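Local coordinates for protein porin B (Pseudomonas putida, PDB 4GEY) that forms a beta-barrel channel through the outer membrane for carbohydrate transport, with glucose probably among the sugars it takes up, at residues T65-D70 and R101-D106; D88-L93 and W135-Y140; G250-G255 and A295-T300. The protein carries 2 engineered substitutions. One frame throughout, in Å; residues are numbered along the deposited sequence.

Interaction 1. Residues T65-D70 and R101-D106; sequences TARYSD and RNLSND. With DMU (decyl-beta-D-maltopyranoside), chain N; C8E ((hydroxyethyloxy)tri(ethyloxy)octane), chain H.
The guanidinium groups of Arg67 and Arg101 lie flat on each other, planes 7° apart and centres 3.8 Å apart, a stack of like charges in the porin beta-barrel where strand 66-79 meets the turn leading into helix 103-108. NH2 of Arg101 sits over the centre of the Arg67 group, and NE of Arg67 over the centre of the Arg101 group. At the edge of Arg67, in its plane, OD2 of Asp106 accepts a salt-bridging hydrogen bond from NE at 3.1 Å, met on the anti side, somewhat out of the plane of a carboxylate turned 58° from the guanidinium. A bend at chi2 (-70°) sets Arg67 CD close to Arg101 NE and Asp106 OD2. NH1 of Arg67 donates to Ala66 O in the guanidinium plane and to Thr65 OG1 tilted from it, so three bonds fix the group's rotation. Arg101 has O7 of a bound decyl maltoside at its edge, while its NH2 donates to O3 of the same sugar at 3.1 Å. The Asp106 charge probably offsets part of the repulsion within the pair. An alanine at Arg67 would probably leave the Asp106 carboxylate without this cationic mate and one face of the Arg101 guanidinium without its flat cover.

Nearer the backbone, CG of Arg67 packs on Leu103 CD2 at 4.0 Å, and Arg101 N donates to Tyr68 O at 2.9 Å. Tyr68 leaves on the other side of the strand and touches the alkyl chains of two detergents, consistent with a membrane-facing surface. Asn102 is the N-cap of helix 103-108, its OD1 accepting from Ser104 N at 2.8 Å.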
loop_
_atom_site.group_PDB
_atom_site.type_symbol
_atom_site.label_atom_id
_atom_site.label_comp_id
_atom_site.label_asym_id
_atom_site.label_seq_id
_atom_site.Cartn_x
_atom_site.Cartn_y
_atom_site.Cartn_z
ATOM N N THR A 65 2.467 -23.704 -9.592
ATOM C CA THR A 65 3.767 -23.487 -8.978
ATOM C C THR A 65 3.568 -22.679 -7.699
ATOM O O THR A 65 2.443 -22.516 -7.229
ATOM C CB THR A 65 4.727 -22.745 -9.935
ATOM O OG1 THR A 65 6.024 -22.622 -9.341
ATOM C CG2 THR A 65 4.209 -21.373 -10.229
ATOM N N ALA A 66 4.651 -22.176 -7.124
ATOM C CA ALA A 66 4.516 -21.353 -5.935
ATOM C C ALA A 66 5.607 -20.291 -5.861
ATOM O O ALA A 66 6.743 -20.503 -6.296
ATOM C CB ALA A 66 4.500 -22.212 -4.676
ATOM N N ARG A 67 5.257 -19.132 -5.325
ATOM C CA ARG A 67 6.236 -18.073 -5.245
ATOM C C ARG A 67 6.330 -17.553 -3.840
ATOM O O ARG A 67 5.381 -17.655 -3.067
ATOM C CB ARG A 67 5.930 -16.971 -6.257
ATOM C CG ARG A 67 6.046 -17.450 -7.697
ATOM C CD ARG A 67 7.490 -17.705 -8.053
ATOM N NE ARG A 67 7.658 -18.196 -9.417
ATOM C CZ ARG A 67 7.567 -19.474 -9.763
ATOM N NH1 ARG A 67 7.299 -20.388 -8.840
ATOM N NH2 ARG A 67 7.733 -19.839 -11.024
ATOM N N TYR A 68 7.501 -17.039 -3.497
ATOM C CA TYR A 68 7.728 -16.551 -2.156
ATOM C C TYR A 68 8.440 -15.221 -2.197
ATOM O O TYR A 68 9.371 -15.020 -2.971
ATOM C CB TYR A 68 8.547 -17.545 -1.347
ATOM C CG TYR A 68 8.852 -17.071 0.052
ATOM C CD1 TYR A 68 7.899 -17.155 1.057
ATOM C CD2 TYR A 68 10.094 -16.539 0.370
ATOM C CE1 TYR A 68 8.177 -16.723 2.336
ATOM C CE2 TYR A 68 10.386 -16.113 1.641
ATOM C CZ TYR A 68 9.426 -16.214 2.617
ATOM O OH TYR A 68 9.714 -15.788 3.877
ATOM N N SER A 69 8.000 -14.321 -1.337
ATOM C CA SER A 69 8.523 -12.978 -1.315
ATOM C C SER A 69 8.567 -12.587 0.144
ATOM O O SER A 69 7.711 -13.011 0.916
ATOM C CB SER A 69 7.554 -12.077 -2.064
ATOM O OG SER A 69 8.243 -11.066 -2.748
ATOM N N ASP A 70 9.557 -11.799 0.542
ATOM C CA ASP A 70 9.618 -11.356 1.933
ATOM C C ASP A 70 10.249 -9.975 2.147
ATOM O O ASP A 70 10.686 -9.315 1.197
ATOM C CB ASP A 70 10.272 -12.417 2.837
ATOM C CG ASP A 70 11.766 -12.615 2.566
ATOM O OD1 ASP A 70 12.361 -11.880 1.749
ATOM O OD2 ASP A 70 12.358 -13.528 3.195
ATOM N N ARG A 101 10.015 -13.603 -5.451
ATOM C CA ARG A 101 9.279 -13.509 -6.701
ATOM C C ARG A 101 7.774 -13.443 -6.458
ATOM O O ARG A 101 7.290 -13.841 -5.395
ATOM C CB ARG A 101 9.606 -14.716 -7.584
ATOM C CG ARG A 101 11.015 -14.728 -8.147
ATOM C CD ARG A 101 11.149 -15.781 -9.229
ATOM N NE ARG A 101 11.073 -17.127 -8.668
ATOM C CZ ARG A 101 11.168 -18.243 -9.385
ATOM N NH1 ARG A 101 11.338 -18.186 -10.701
ATOM N NH2 ARG A 101 11.091 -19.419 -8.779
ATOM N N ASN A 102 7.041 -12.961 -7.463
ATOM C CA ASN A 102 5.608 -12.702 -7.352
ATOM C C ASN A 102 4.786 -13.565 -8.296
ATOM O O ASN A 102 4.964 -13.493 -9.513
ATOM C CB ASN A 102 5.313 -11.236 -7.676
ATOM C CG ASN A 102 3.878 -10.842 -7.353
ATOM O OD1 ASN A 102 3.003 -11.698 -7.190
ATOM N ND2 ASN A 102 3.636 -9.535 -7.227
ATOM N N LEU A 103 3.855 -14.335 -7.731
ATOM C CA LEU A 103 2.906 -15.146 -8.510
ATOM C C LEU A 103 2.138 -14.355 -9.570
ATOM O O LEU A 103 1.933 -14.848 -10.687
ATOM C CB LEU A 103 1.889 -15.811 -7.585
ATOM C CG LEU A 103 1.680 -17.317 -7.720
ATOM C CD1 LEU A 103 0.198 -17.661 -7.602
ATOM C CD2 LEU A 103 2.293 -17.873 -8.990
ATOM N N SER A 104 1.702 -13.149 -9.200
ATOM C CA SER A 104 0.964 -12.273 -10.099
ATOM C C SER A 104 1.671 -12.081 -11.447
ATOM O O SER A 104 1.036 -12.083 -12.508
ATOM C CB SER A 104 0.703 -10.907 -9.446
ATOM O OG SER A 104 -0.385 -10.958 -8.544
ATOM N N ASN A 105 2.986 -11.925 -11.412
ATOM C CA ASN A 105 3.730 -11.829 -12.654
ATOM C C ASN A 105 3.928 -13.180 -13.317
ATOM O O ASN A 105 3.712 -13.336 -14.518
ATOM C CB ASN A 105 5.074 -11.175 -12.394
ATOM C CG ASN A 105 4.931 -9.761 -11.914
ATOM O OD1 ASN A 105 4.047 -9.028 -12.369
ATOM N ND2 ASN A 105 5.778 -9.367 -10.977
ATOM N N ASP A 106 4.315 -14.168 -12.515
ATOM C CA ASP A 106 4.828 -15.417 -13.047
ATOM C C ASP A 106 3.759 -16.390 -13.518
ATOM O O ASP A 106 4.047 -17.241 -14.346
ATOM C CB ASP A 106 5.785 -16.069 -12.044
ATOM C CG ASP A 106 7.056 -15.264 -11.848
ATOM O OD1 ASP A 106 7.398 -14.489 -12.765
ATOM O OD2 ASP A 106 7.713 -15.398 -10.786
HETATM C C1 DMU N . 11.087 -21.889 -4.387
HETATM C C2 DMU N . 11.605 -21.948 -5.732
HETATM C C3 DMU N . 10.932 -22.867 -6.680
HETATM C C4 DMU N . 9.387 -22.920 -6.557
HETATM O O5 DMU N . 8.946 -22.712 -5.096
HETATM C C6 DMU N . 9.653 -21.741 -4.303
HETATM O O7 DMU N . 11.261 -22.512 -8.046
HETATM O O16 DMU N . 9.214 -21.907 -2.955
HETATM C C18 DMU N . 8.201 -21.080 -2.411
HETATM C C19 DMU N . 7.652 -21.520 -1.034
HETATM C C22 DMU N . 8.653 -21.549 0.162
HETATM C C25 DMU N . 8.049 -21.731 1.551
HETATM C C28 DMU N . 7.962 -20.550 2.497
HETATM C C31 DMU N . 7.112 -20.692 3.746
HETATM O O49 DMU N . 11.706 -20.755 -3.650
HETATM O O55 DMU N . 13.051 -22.217 -5.690
HETATM C C57 DMU N . 8.891 -24.114 -6.957
HETATM O O61 DMU N . 7.518 -24.303 -6.875
HETATM C C5 DMU N . 12.087 -22.876 -10.204
HETATM C C7 DMU N . 10.870 -22.629 -10.913
HETATM C C8 DMU N . 10.060 -23.841 -11.202
HETATM C C9 DMU N . 10.082 -24.996 -10.129
HETATM O O1 DMU N . 11.083 -24.706 -8.976
HETATM C C10 DMU N . 11.860 -23.467 -8.888
HETATM O O2 DMU N . 8.729 -23.479 -11.470
HETATM O O3 DMU N . 12.884 -21.641 -10.072
HETATM O O4 DMU N . 11.234 -21.964 -12.154
HETATM C C11 DMU N . 10.362 -26.167 -10.681
HETATM O O6 DMU N . 9.476 -26.656 -11.621
HETATM C C1 C8E H . 14.174 -19.329 -2.118
HETATM C C2 C8E H . 13.382 -19.919 -0.962
HETATM C C3 C8E H . 13.377 -18.937 0.212
HETATM C C4 C8E H . 12.295 -19.292 1.230
HETATM C C5 C8E H . 12.869 -19.612 2.608
HETATM C C6 C8E H . 12.015 -18.986 3.713
HETATM C C7 C8E H . 11.043 -19.987 4.322
HETATM C C8 C8E H . 10.020 -19.318 5.237
HETATM O O9 C8E H . 10.372 -19.452 6.598
HETATM C C10 C8E H . 9.853 -18.397 7.379
#

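Interaction 2. Residues D88-L93 and W135-Y140; sequences DAEFKL and WIKQKY. With C8E ((hydroxyethyloxy)tri(ethyloxy)octane), chain G; DMU (decyl-beta-D-maltopyranoside), chain M.
Antiparallel pairing of adjacent barrel strands, the repeating element of an outer-membrane porin, joins Ala89–Lys92 of strand 89-100 to Trp135–Gln138 of strand 129-140. The segments run at 162° to each other. Glu90 and Lys137 form a hydrogen-bonded pair, with Glu90 N to Lys137 O at 2.9 Å and the return bond, Lys137 N to Glu90 O, at 2.8 Å. Lys92 and Trp135 form the next such pair, and Lys139 N to Asp88 O continues the pattern at 3.1 Å.

The face carrying Glu90, Lys92, Trp135 and Lys137 is rich in charge. Trp135 CG lies between the backbone N and the carbonyl carbon (chi1 53°), and from there the indole reaches over to Lys92, whose CB sits over the six-membered ring, 3.6 Å from its centroid and 11° off the normal. Lys92 NZ itself turns to Gln133, and Lys148 adds a cation-pi contact to the indole. Glu90 and Lys137 lie side by side, linked by a long salt bridge of 3.8 Å from OE1 to NZ.

Ala89, Phe91, Ile136 and Gln138 occupy the other face, where Ile136 CD1 meets C4 of a detergent chain at 3.7 Å, as suits a membrane-facing surface. One face of the Tyr140 ring carries C25 of another bound decyl maltoside; Tyr140 OH donates in the carbonyl plane to a lone pair of Gln138 OE1.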
loop_
_atom_site.group_PDB
_atom_site.type_symbol
_atom_site.label_atom_id
_atom_site.label_comp_id
_atom_site.label_asym_id
_atom_site.label_seq_id
_atom_site.Cartn_x
_atom_site.Cartn_y
_atom_site.Cartn_z
ATOM N N ASP A 88 8.991 17.396 22.801
ATOM C CA ASP A 88 8.505 16.343 21.896
ATOM C C ASP A 88 9.059 16.382 20.486
ATOM O O ASP A 88 8.448 16.918 19.568
ATOM C CB ASP A 88 6.981 16.150 21.888
ATOM C CG ASP A 88 6.236 17.286 22.515
ATOM O OD1 ASP A 88 6.706 18.435 22.414
ATOM O OD2 ASP A 88 5.164 17.024 23.096
ATOM N N ALA A 89 10.248 15.820 20.351
ATOM C CA ALA A 89 10.865 15.601 19.066
ATOM C C ALA A 89 11.117 14.104 18.950
ATOM O O ALA A 89 11.276 13.423 19.958
ATOM C CB ALA A 89 12.166 16.378 18.963
ATOM N N GLU A 90 11.126 13.600 17.723
ATOM C CA GLU A 90 11.342 12.185 17.454
ATOM C C GLU A 90 12.173 12.055 16.196
ATOM O O GLU A 90 11.982 12.817 15.249
ATOM C CB GLU A 90 10.017 11.454 17.221
ATOM C CG GLU A 90 8.967 11.659 18.286
ATOM C CD GLU A 90 7.655 10.990 17.936
ATOM O OE1 GLU A 90 7.654 10.099 17.054
ATOM O OE2 GLU A 90 6.624 11.359 18.540
ATOM N N PHE A 91 13.092 11.092 16.189
ATOM C CA PHE A 91 13.793 10.722 14.968
ATOM C C PHE A 91 13.501 9.269 14.654
ATOM O O PHE A 91 13.402 8.433 15.559
ATOM C CB PHE A 91 15.304 10.927 15.102
ATOM C CG PHE A 91 16.087 10.487 13.889
ATOM C CD1 PHE A 91 16.226 11.329 12.793
ATOM C CD2 PHE A 91 16.681 9.235 13.847
ATOM C CE1 PHE A 91 16.941 10.930 11.677
ATOM C CE2 PHE A 91 17.395 8.831 12.741
ATOM C CZ PHE A 91 17.526 9.678 11.651
ATOM N N LYS A 92 13.371 8.961 13.371
ATOM C CA LYS A 92 13.141 7.580 12.973
ATOM C C LYS A 92 14.004 7.171 11.795
ATOM O O LYS A 92 14.008 7.830 10.761
ATOM C CB LYS A 92 11.673 7.356 12.648
ATOM C CG LYS A 92 11.383 5.956 12.174
ATOM C CD LYS A 92 11.715 4.931 13.240
ATOM C CE LYS A 92 11.405 3.525 12.743
ATOM N NZ LYS A 92 9.978 3.385 12.386
ATOM N N LEU A 93 14.747 6.086 11.962
ATOM C CA LEU A 93 15.516 5.517 10.867
ATOM C C LEU A 93 14.983 4.115 10.553
ATOM O O LEU A 93 14.855 3.274 11.448
ATOM C CB LEU A 93 17.013 5.499 11.212
ATOM C CG LEU A 93 17.979 4.745 10.293
ATOM C CD1 LEU A 93 17.703 5.000 8.816
ATOM C CD2 LEU A 93 19.423 5.085 10.628
ATOM N N TRP A 135 13.531 10.453 9.291
ATOM C CA TRP A 135 12.851 11.695 9.538
ATOM C C TRP A 135 12.864 12.157 10.979
ATOM O O TRP A 135 12.929 11.361 11.912
ATOM C CB TRP A 135 11.424 11.646 8.994
ATOM C CG TRP A 135 10.545 10.489 9.420
ATOM C CD1 TRP A 135 10.131 9.448 8.635
ATOM C CD2 TRP A 135 9.923 10.290 10.696
ATOM N NE1 TRP A 135 9.307 8.609 9.349
ATOM C CE2 TRP A 135 9.164 9.104 10.615
ATOM C CE3 TRP A 135 9.947 10.985 11.901
ATOM C CZ2 TRP A 135 8.441 8.605 11.688
ATOM C CZ3 TRP A 135 9.226 10.482 12.964
ATOM C CH2 TRP A 135 8.488 9.305 12.849
ATOM N N ILE A 136 12.813 13.473 11.134
ATOM C CA ILE A 136 12.725 14.105 12.435
ATOM C C ILE A 136 11.345 14.742 12.519
ATOM O O ILE A 136 10.784 15.165 11.507
ATOM C CB ILE A 136 13.849 15.143 12.614
ATOM C CG1 ILE A 136 13.781 15.809 13.984
ATOM C CG2 ILE A 136 13.809 16.181 11.509
ATOM C CD1 ILE A 136 14.899 16.809 14.207
ATOM N N LYS A 137 10.781 14.776 13.716
ATOM C CA LYS A 137 9.431 15.292 13.898
ATOM C C LYS A 137 9.300 16.070 15.203
ATOM O O LYS A 137 9.795 15.628 16.226
ATOM C CB LYS A 137 8.436 14.133 13.884
ATOM C CG LYS A 137 7.016 14.534 14.228
ATOM C CD LYS A 137 6.044 13.441 13.842
ATOM C CE LYS A 137 5.785 12.507 14.980
ATOM N NZ LYS A 137 5.215 11.256 14.430
ATOM N N GLN A 138 8.643 17.226 15.173
ATOM C CA GLN A 138 8.404 17.964 16.411
ATOM C C GLN A 138 6.960 18.473 16.526
ATOM O O GLN A 138 6.359 18.911 15.545
ATOM C CB GLN A 138 9.416 19.110 16.567
ATOM C CG GLN A 138 9.440 19.737 17.966
ATOM C CD GLN A 138 10.629 20.675 18.191
ATOM O OE1 GLN A 138 10.855 21.618 17.429
ATOM N NE2 GLN A 138 11.396 20.409 19.245
ATOM N N LYS A 139 6.400 18.406 17.726
ATOM C CA LYS A 139 5.074 18.968 17.957
ATOM C C LYS A 139 5.178 20.296 18.714
ATOM O O LYS A 139 6.177 20.561 19.374
ATOM C CB LYS A 139 4.166 17.974 18.685
ATOM C CG LYS A 139 4.200 16.562 18.102
ATOM C CD LYS A 139 2.968 15.761 18.498
ATOM C CE LYS A 139 3.293 14.310 18.805
ATOM N NZ LYS A 139 3.246 14.089 20.275
ATOM N N TYR A 140 4.165 21.145 18.591
ATOM C CA TYR A 140 4.186 22.447 19.252
ATOM C C TYR A 140 2.808 22.750 19.824
ATOM O O TYR A 140 1.808 22.215 19.344
ATOM C CB TYR A 140 4.613 23.552 18.272
ATOM C CG TYR A 140 5.894 23.246 17.523
ATOM C CD1 TYR A 140 7.128 23.334 18.155
ATOM C CD2 TYR A 140 5.867 22.859 16.189
ATOM C CE1 TYR A 140 8.296 23.036 17.481
ATOM C CE2 TYR A 140 7.031 22.568 15.501
ATOM C CZ TYR A 140 8.247 22.649 16.150
ATOM O OH TYR A 140 9.412 22.349 15.461
HETATM C C1 C8E G . 11.106 19.855 12.379
HETATM C C2 C8E G . 12.402 19.600 13.145
HETATM C C3 C8E G . 12.648 20.638 14.237
HETATM C C4 C8E G . 13.756 20.169 15.184
HETATM C C5 C8E G . 14.513 21.327 15.845
HETATM C C6 C8E G . 14.461 21.206 17.366
HETATM C C7 C8E G . 15.152 22.358 18.085
HETATM C C8 C8E G . 16.521 21.949 18.625
HETATM O O9 C8E G . 17.010 22.922 19.533
HETATM C C10 C8E G . 16.238 22.970 20.715
HETATM C C11 C8E G . 16.950 23.772 21.794
HETATM O O12 C8E G . 16.230 23.632 23.002
HETATM C C1 DMU M . 5.943 25.614 22.355
HETATM C C2 DMU M . 5.124 25.635 23.534
HETATM C C3 DMU M . 5.166 26.881 24.328
HETATM C C4 DMU M . 5.053 28.186 23.498
HETATM O O5 DMU M . 5.957 28.023 22.252
HETATM C C6 DMU M . 5.759 26.785 21.519
HETATM O O7 DMU M . 4.141 26.837 25.351
HETATM O O16 DMU M . 6.627 26.753 20.381
HETATM C C18 DMU M . 6.425 27.588 19.245
HETATM C C19 DMU M . 7.085 27.150 17.906
HETATM C C22 DMU M . 6.362 27.505 16.560
HETATM C C25 DMU M . 6.342 26.455 15.452
HETATM C C28 DMU M . 5.231 26.501 14.427
HETATM C C31 DMU M . 5.232 25.457 13.327
HETATM C C34 DMU M . 4.904 25.870 11.914
HETATM O O49 DMU M . 5.637 24.389 21.580
HETATM O O55 DMU M . 5.418 24.489 24.409
HETATM C C57 DMU M . 5.382 29.299 24.201
HETATM O O61 DMU M . 6.707 29.438 24.599
HETATM C C5 DMU M . 3.608 26.141 27.578
HETATM C C7 DMU M . 2.730 27.175 28.036
HETATM C C8 DMU M . 3.413 28.261 28.767
HETATM C C9 DMU M . 4.703 28.820 28.070
HETATM O O1 DMU M . 5.280 27.850 27.021
HETATM C C10 DMU M . 4.631 26.612 26.639
HETATM O O2 DMU M . 2.538 29.336 28.981
HETATM O O3 DMU M . 2.823 25.028 27.009
HETATM O O4 DMU M . 1.722 26.556 28.885
HETATM C C11 DMU M . 5.676 29.062 28.937
HETATM O O6 DMU M . 6.890 29.465 28.397
#

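Interaction 3. Residues G250-G255 and A295-T300; sequences GEYRLG and AQQQVT. With C8E ((hydroxyethyloxy)tri(ethyloxy)octane), chain J.
Backbone hydrogen bonds join Glu251 and Gln296 in both directions: Glu251 N donates to Gln296 O at 2.8 Å, and Gln296 N donates back to Glu251 O. This hydrogen-bonded pair is flanked by two non-hydrogen-bonded ones, Gly250 with Gln297 and Tyr252 with Ala295. Beyond Tyr252 and Ala295 the backbone bonding continues between Arg253 and Val294.

Among the polar side-chain contacts, Tyr252 OH donates to Gln297 OE1; the modelled 2.5 Å is very short, and its exact length is doubtful at this resolution. The amide oxygen lies at the edge of the phenol, near the ring plane, while the amide is turned 31° from the ring. A bend in the Gln297 chain (chi2 65°) places CD on the side of Gly250, which has no side chain, and OE1 comes to 3.4 Å from Gly250 CA. NE2 of Gln297 donates to Gln298 O at 3.1 Å, in the amide plane, and more weakly to Leu248 O, an arrangement consistent with the modelled orientation of the amide. Gln298 NE2 donates to Thr300 O in its own amide plane and also to Val306 O.

These strands, 248-259 and 282-298, are antiparallel neighbours in the wall of the OprB barrel, and their alternating side chains divide between its two surfaces.

Charged and amide groups mark the face of Glu251 and Gln296. The two side chains run side by side and point the same way, their terminal planes 83° apart. Glu251 OE2 takes a salt bridge from Arg253 NE at 3.0 Å, approached from above the carboxylate plane, and Arg253 has a second acidic partner in Glu238.

On the other face, C19, in the polyether part of a bound C8E, rests 3.6 Å from Gln297 CB. The apolar contact there is Tyr252 CD2 against Ala295 CB at 3.5 Å.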
loop_
_atom_site.group_PDB
_atom_site.type_symbol
_atom_site.label_atom_id
_atom_site.label_comp_id
_atom_site.label_asym_id
_atom_site.label_seq_id
_atom_site.Cartn_x
_atom_site.Cartn_y
_atom_site.Cartn_z
ATOM N N GLY A 250 -13.764 4.416 15.430
ATOM C CA GLY A 250 -13.721 4.443 13.980
ATOM C C GLY A 250 -12.689 5.449 13.491
ATOM O O GLY A 250 -12.129 6.216 14.276
ATOM N N GLU A 251 -12.441 5.450 12.190
ATOM C CA GLU A 251 -11.549 6.426 11.579
ATOM C C GLU A 251 -11.968 6.717 10.135
ATOM O O GLU A 251 -12.026 5.822 9.298
ATOM C CB GLU A 251 -10.107 5.925 11.635
ATOM C CG GLU A 251 -9.089 6.908 11.102
ATOM C CD GLU A 251 -7.742 6.257 10.858
ATOM O OE1 GLU A 251 -7.074 5.877 11.846
ATOM O OE2 GLU A 251 -7.360 6.111 9.676
ATOM N N TYR A 252 -12.272 7.973 9.849
ATOM C CA TYR A 252 -12.723 8.346 8.517
ATOM C C TYR A 252 -11.776 9.369 7.908
ATOM O O TYR A 252 -11.470 10.374 8.534
ATOM C CB TYR A 252 -14.167 8.872 8.568
ATOM C CG TYR A 252 -15.128 7.864 9.157
ATOM C CD1 TYR A 252 -15.314 7.782 10.530
ATOM C CD2 TYR A 252 -15.822 6.972 8.351
ATOM C CE1 TYR A 252 -16.162 6.867 11.083
ATOM C CE2 TYR A 252 -16.688 6.044 8.901
ATOM C CZ TYR A 252 -16.847 6.002 10.270
ATOM O OH TYR A 252 -17.686 5.091 10.854
ATOM N N ARG A 253 -11.309 9.093 6.694
ATOM C CA ARG A 253 -10.355 9.951 6.001
ATOM C C ARG A 253 -10.929 10.463 4.708
ATOM O O ARG A 253 -11.508 9.690 3.944
ATOM C CB ARG A 253 -9.091 9.178 5.623
ATOM C CG ARG A 253 -8.330 8.562 6.777
ATOM C CD ARG A 253 -6.938 8.167 6.340
ATOM N NE ARG A 253 -6.132 7.726 7.470
ATOM C CZ ARG A 253 -5.043 8.344 7.915
ATOM N NH1 ARG A 253 -4.599 9.442 7.320
ATOM N NH2 ARG A 253 -4.396 7.842 8.958
ATOM N N LEU A 254 -10.744 11.754 4.449
ATOM C CA LEU A 254 -11.085 12.321 3.153
ATOM C C LEU A 254 -9.892 13.137 2.670
ATOM O O LEU A 254 -9.376 13.983 3.405
ATOM C CB LEU A 254 -12.350 13.180 3.237
ATOM C CG LEU A 254 -12.670 14.088 2.038
ATOM C CD1 LEU A 254 -13.241 13.324 0.855
ATOM C CD2 LEU A 254 -13.624 15.168 2.445
ATOM N N GLY A 255 -9.439 12.872 1.444
ATOM C CA GLY A 255 -8.241 13.516 0.931
ATOM C C GLY A 255 -8.213 13.830 -0.554
ATOM O O GLY A 255 -9.026 13.341 -1.341
ATOM N N ALA A 295 -12.479 4.565 5.276
ATOM C CA ALA A 295 -13.349 4.455 6.417
ATOM C C ALA A 295 -13.129 3.111 7.092
ATOM O O ALA A 295 -13.037 2.083 6.429
ATOM C CB ALA A 295 -14.788 4.623 5.989
ATOM N N GLN A 296 -13.017 3.135 8.415
ATOM C CA GLN A 296 -12.894 1.923 9.208
ATOM C C GLN A 296 -13.706 2.129 10.468
ATOM O O GLN A 296 -13.610 3.169 11.107
ATOM C CB GLN A 296 -11.442 1.675 9.590
ATOM C CG GLN A 296 -10.477 1.530 8.431
ATOM C CD GLN A 296 -9.047 1.404 8.918
ATOM O OE1 GLN A 296 -8.290 2.378 8.923
ATOM N NE2 GLN A 296 -8.673 0.201 9.354
ATOM N N GLN A 297 -14.498 1.136 10.840
ATOM C CA GLN A 297 -15.361 1.272 11.994
ATOM C C GLN A 297 -15.548 -0.046 12.723
ATOM O O GLN A 297 -15.868 -1.060 12.116
ATOM C CB GLN A 297 -16.714 1.800 11.547
ATOM C CG GLN A 297 -17.672 2.060 12.671
ATOM C CD GLN A 297 -17.184 3.173 13.566
ATOM O OE1 GLN A 297 -16.984 4.303 13.113
ATOM N NE2 GLN A 297 -16.961 2.856 14.837
ATOM N N GLN A 298 -15.346 -0.035 14.033
ATOM C CA GLN A 298 -15.734 -1.177 14.842
ATOM C C GLN A 298 -17.232 -1.072 15.119
ATOM O O GLN A 298 -17.701 -0.064 15.615
ATOM C CB GLN A 298 -14.940 -1.223 16.152
ATOM C CG GLN A 298 -15.113 -2.523 16.943
ATOM C CD GLN A 298 -14.236 -2.600 18.201
ATOM O OE1 GLN A 298 -13.238 -1.878 18.340
ATOM N NE2 GLN A 298 -14.612 -3.489 19.123
ATOM N N VAL A 299 -17.984 -2.117 14.796
ATOM C CA VAL A 299 -19.425 -2.072 14.986
ATOM C C VAL A 299 -19.970 -2.967 16.110
ATOM O O VAL A 299 -21.068 -2.717 16.609
ATOM C CB VAL A 299 -20.203 -2.276 13.657
ATOM C CG1 VAL A 299 -19.886 -1.145 12.694
ATOM C CG2 VAL A 299 -19.877 -3.609 13.025
ATOM N N THR A 300 -19.217 -3.982 16.536
ATOM C CA THR A 300 -19.625 -4.766 17.723
ATOM C C THR A 300 -18.498 -5.007 18.722
ATOM O O THR A 300 -17.320 -4.997 18.370
ATOM C CB THR A 300 -20.240 -6.139 17.379
ATOM O OG1 THR A 300 -19.267 -6.949 16.714
ATOM C CG2 THR A 300 -21.479 -5.997 16.505
HETATM C C13 C8E J . -23.851 1.861 12.846
HETATM C C14 C8E J . -23.159 2.190 11.521
HETATM O O15 C8E J . -21.769 2.323 11.737
HETATM C C16 C8E J . -21.084 3.025 10.725
HETATM C C17 C8E J . -20.788 2.091 9.564
HETATM O O18 C8E J . -19.674 2.613 8.879
HETATM C C19 C8E J . -18.691 1.649 8.557
HETATM C C20 C8E J . -17.788 2.221 7.466
HETATM O O21 C8E J . -17.045 1.205 6.831
#

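The three contacts sample one curled antiparallel barrel at separate places. Interactions 1 and 2 lie on opposite sides of the chain's centre, with their own centres 37 Å apart, yet they interlock in sequence: strand 89-100 runs from the second contact to the turn used by the first, and helix 103-108 is followed by strand 129-140. Interaction 3 comes later in the chain, about 12 Å from interaction 2 and about 23 Å from interaction 1 at the nearest atoms. Interactions 2 and 3 pair neighbouring strands of the wall, whereas interaction 1 fastens an inter-strand segment to it; together they represent the wall and its connections in a sugar channel.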